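Local structure of hypothetical protein PA2201 (Pseudomonas aeruginosa, 2FEF) at residues 50-53 against 54-57. The protein is of unknown function but probably acts as an immunity protein of the PoNi type, protecting the cell against a bacterial toxin. Sequence-based numbering, arbitrary orientation.
Sequences DRFS and RSHG
R54 N donates to R51 O at 3.1 Å, and S55 N does likewise to F52 O at 3.0 Å, both i to i-3 bonds, the pattern of a tightened, 3-10-like turn at the end of helix 35-54. R54 N also makes a weak, bent bond to D50 O, a trace of the wider helical spacing that this last turn gives up. At S55 the chain turns extended (psi 151°), breaking the helical path before helix 56-59 begins. F52 O takes a second bond, from S55 OG at 2.6 Å, this one in the carbonyl plane and on a lone pair. Serine suits this place: its OG, at chi1 69°, lies between its own N and carbonyl carbon, near enough to the backbone to serve both helices. S55 is the N-cap of helix 56-59, its OG weakly bonded to Y58 N, so one short side chain joins the end of one helix to the start of the next. S53 OG folds back onto D50 O at 2.7 Å, a compact way to satisfy a hydroxyl in a buried position. The flexible R54 chain, bent at chi2 and chi3, sets CG 3.3 Å from D50 O and runs alongside D50, carboxylate and guanidinium planes 45° apart. Their charged atoms do not meet: D50 OD1 is hydrogen-bonded to Y251 of the second subunit and OD2 forms a salt bridge with R20 of its own chain, while R54 forms one with E81 of the second subunit. F52, whose CD1 lies 3.9 Å from S55 OG, has a flat, apolar ring suited to packing with W76, met edge-to-face, Y58 and L12 of helix 12-20.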
ATOM      1  N   ASP B  50      -4.750  -4.851   6.549  1.00 23.06           N
ATOM      2  CA  ASP B  50      -4.518  -4.174   7.826  1.00 24.14           C
ATOM      3  C   ASP B  50      -4.674  -2.643   7.661  1.00 23.24           C
ATOM      4  O   ASP B  50      -5.303  -1.957   8.494  1.00 21.91           O
ATOM      5  CB  ASP B  50      -3.130  -4.513   8.382  1.00 23.30           C
ATOM      6  CG  ASP B  50      -2.995  -4.157   9.845  1.00 27.09           C
ATOM      7  OD1 ASP B  50      -3.029  -2.956  10.191  1.00 24.51           O
ATOM      8  OD2 ASP B  50      -2.806  -5.081  10.652  1.00 28.78           O
ATOM      9  N   ARG B  51      -4.114  -2.119   6.577  1.00 22.50           N
ATOM     10  CA  ARG B  51      -4.210  -0.691   6.225  0.50 22.90           C
ATOM     11  C   ARG B  51      -5.673  -0.272   6.102  1.00 22.65           C
ATOM     12  O   ARG B  51      -6.127   0.751   6.652  1.00 22.11           O
ATOM     13  CB  ARG B  51      -3.456  -0.470   4.884  0.50 23.22           C
ATOM     14  CG  ARG B  51      -3.495   0.961   4.310  0.50 24.83           C
ATOM     15  CD  ARG B  51      -2.173   1.330   3.617  0.50 28.06           C
ATOM     16  NE  ARG B  51      -1.049   0.676   4.295  0.50 32.23           N
ATOM     17  CZ  ARG B  51      -0.391   1.171   5.346  0.50 30.11           C
ATOM     18  NH1 ARG B  51      -0.689   2.360   5.826  0.50 25.52           N
ATOM     19  NH2 ARG B  51       0.592   0.472   5.895  0.50 31.76           N
ATOM     20  N   PHE B  52      -6.423  -1.076   5.350  1.00 22.67           N
ATOM     21  CA  PHE B  52      -7.868  -0.872   5.201  1.00 23.15           C
ATOM     22  C   PHE B  52      -8.592  -0.852   6.565  1.00 22.98           C
ATOM     23  O   PHE B  52      -9.412   0.032   6.838  1.00 23.14           O
ATOM     24  CB  PHE B  52      -8.483  -1.977   4.325  1.00 24.52           C
ATOM     25  CG  PHE B  52     -10.005  -1.894   4.224  1.00 25.69           C
ATOM     26  CD1 PHE B  52     -10.615  -0.782   3.622  1.00 27.82           C
ATOM     27  CD2 PHE B  52     -10.800  -2.920   4.727  1.00 26.64           C
ATOM     28  CE1 PHE B  52     -12.014  -0.713   3.521  1.00 26.47           C
ATOM     29  CE2 PHE B  52     -12.184  -2.872   4.611  1.00 24.10           C
ATOM     30  CZ  PHE B  52     -12.797  -1.769   4.028  1.00 25.60           C
ATOM     31  N   SER B  53      -8.251  -1.798   7.418  1.00 22.19           N
ATOM     32  CA  SER B  53      -8.856  -1.893   8.770  1.00 22.78           C
ATOM     33  C   SER B  53      -8.573  -0.665   9.648  1.00 22.79           C
ATOM     34  O   SER B  53      -9.316  -0.361  10.629  1.00 22.86           O
ATOM     35  CB  SER B  53      -8.396  -3.216   9.455  1.00 22.86           C
ATOM     36  OG  SER B  53      -7.131  -3.040  10.111  1.00 24.01           O
ATOM     37  N   ARG B  54      -7.490   0.052   9.348  1.00 21.47           N
ATOM     38  CA  ARG B  54      -7.136   1.237  10.123  1.00 21.27           C
ATOM     39  C   ARG B  54      -7.625   2.517   9.465  1.00 22.27           C
ATOM     40  O   ARG B  54      -7.508   3.589  10.068  1.00 23.38           O
ATOM     41  CB  ARG B  54      -5.625   1.314  10.373  1.00 22.70           C
ATOM     42  CG  ARG B  54      -5.045   0.091  11.120  1.00 21.59           C
ATOM     43  CD  ARG B  54      -5.682  -0.035  12.538  1.00 19.77           C
ATOM     44  NE  ARG B  54      -5.358   1.143  13.353  1.00 25.08           N
ATOM     45  CZ  ARG B  54      -5.815   1.354  14.588  1.00 27.88           C
ATOM     46  NH1 ARG B  54      -6.611   0.464  15.154  1.00 26.69           N
ATOM     47  NH2 ARG B  54      -5.480   2.452  15.262  1.00 28.93           N
ATOM     48  N   SER B  55      -8.168   2.411   8.242  1.00 21.78           N
ATOM     49  CA  SER B  55      -8.685   3.595   7.503  1.00 23.21           C
ATOM     50  C   SER B  55      -9.955   4.179   8.117  1.00 23.12           C
ATOM     51  O   SER B  55     -10.721   3.487   8.751  1.00 23.94           O
ATOM     52  CB  SER B  55      -8.891   3.248   6.005  1.00 23.42           C
ATOM     53  OG  SER B  55      -9.982   2.334   5.840  1.00 24.68           O
ATOM     54  N   HIS B  56     -10.163   5.489   7.957  1.00 23.43           N
ATOM     55  CA  HIS B  56     -11.383   6.128   8.430  1.00 24.78           C
ATOM     56  C   HIS B  56     -12.618   5.511   7.783  1.00 23.90           C
ATOM     57  O   HIS B  56     -13.603   5.291   8.452  1.00 23.67           O
ATOM     58  CB  HIS B  56     -11.356   7.627   8.132  1.00 24.33           C
ATOM     59  CG  HIS B  56     -12.506   8.362   8.739  1.00 27.41           C
ATOM     60  ND1 HIS B  56     -13.663   8.632   8.042  1.00 32.84           N
ATOM     61  CD2 HIS B  56     -12.709   8.814   9.994  1.00 31.30           C
ATOM     62  CE1 HIS B  56     -14.518   9.256   8.831  1.00 30.74           C
ATOM     63  NE2 HIS B  56     -13.961   9.390  10.020  1.00 33.10           N
ATOM     64  N   GLY B  57     -12.531   5.175   6.496  1.00 24.28           N
ATOM     65  CA  GLY B  57     -13.712   4.631   5.790  1.00 25.18           C
ATOM     66  C   GLY B  57     -14.124   3.246   6.262  1.00 23.74           C
ATOM     67  O   GLY B  57     -15.282   2.883   6.187  1.00 24.68           O
TER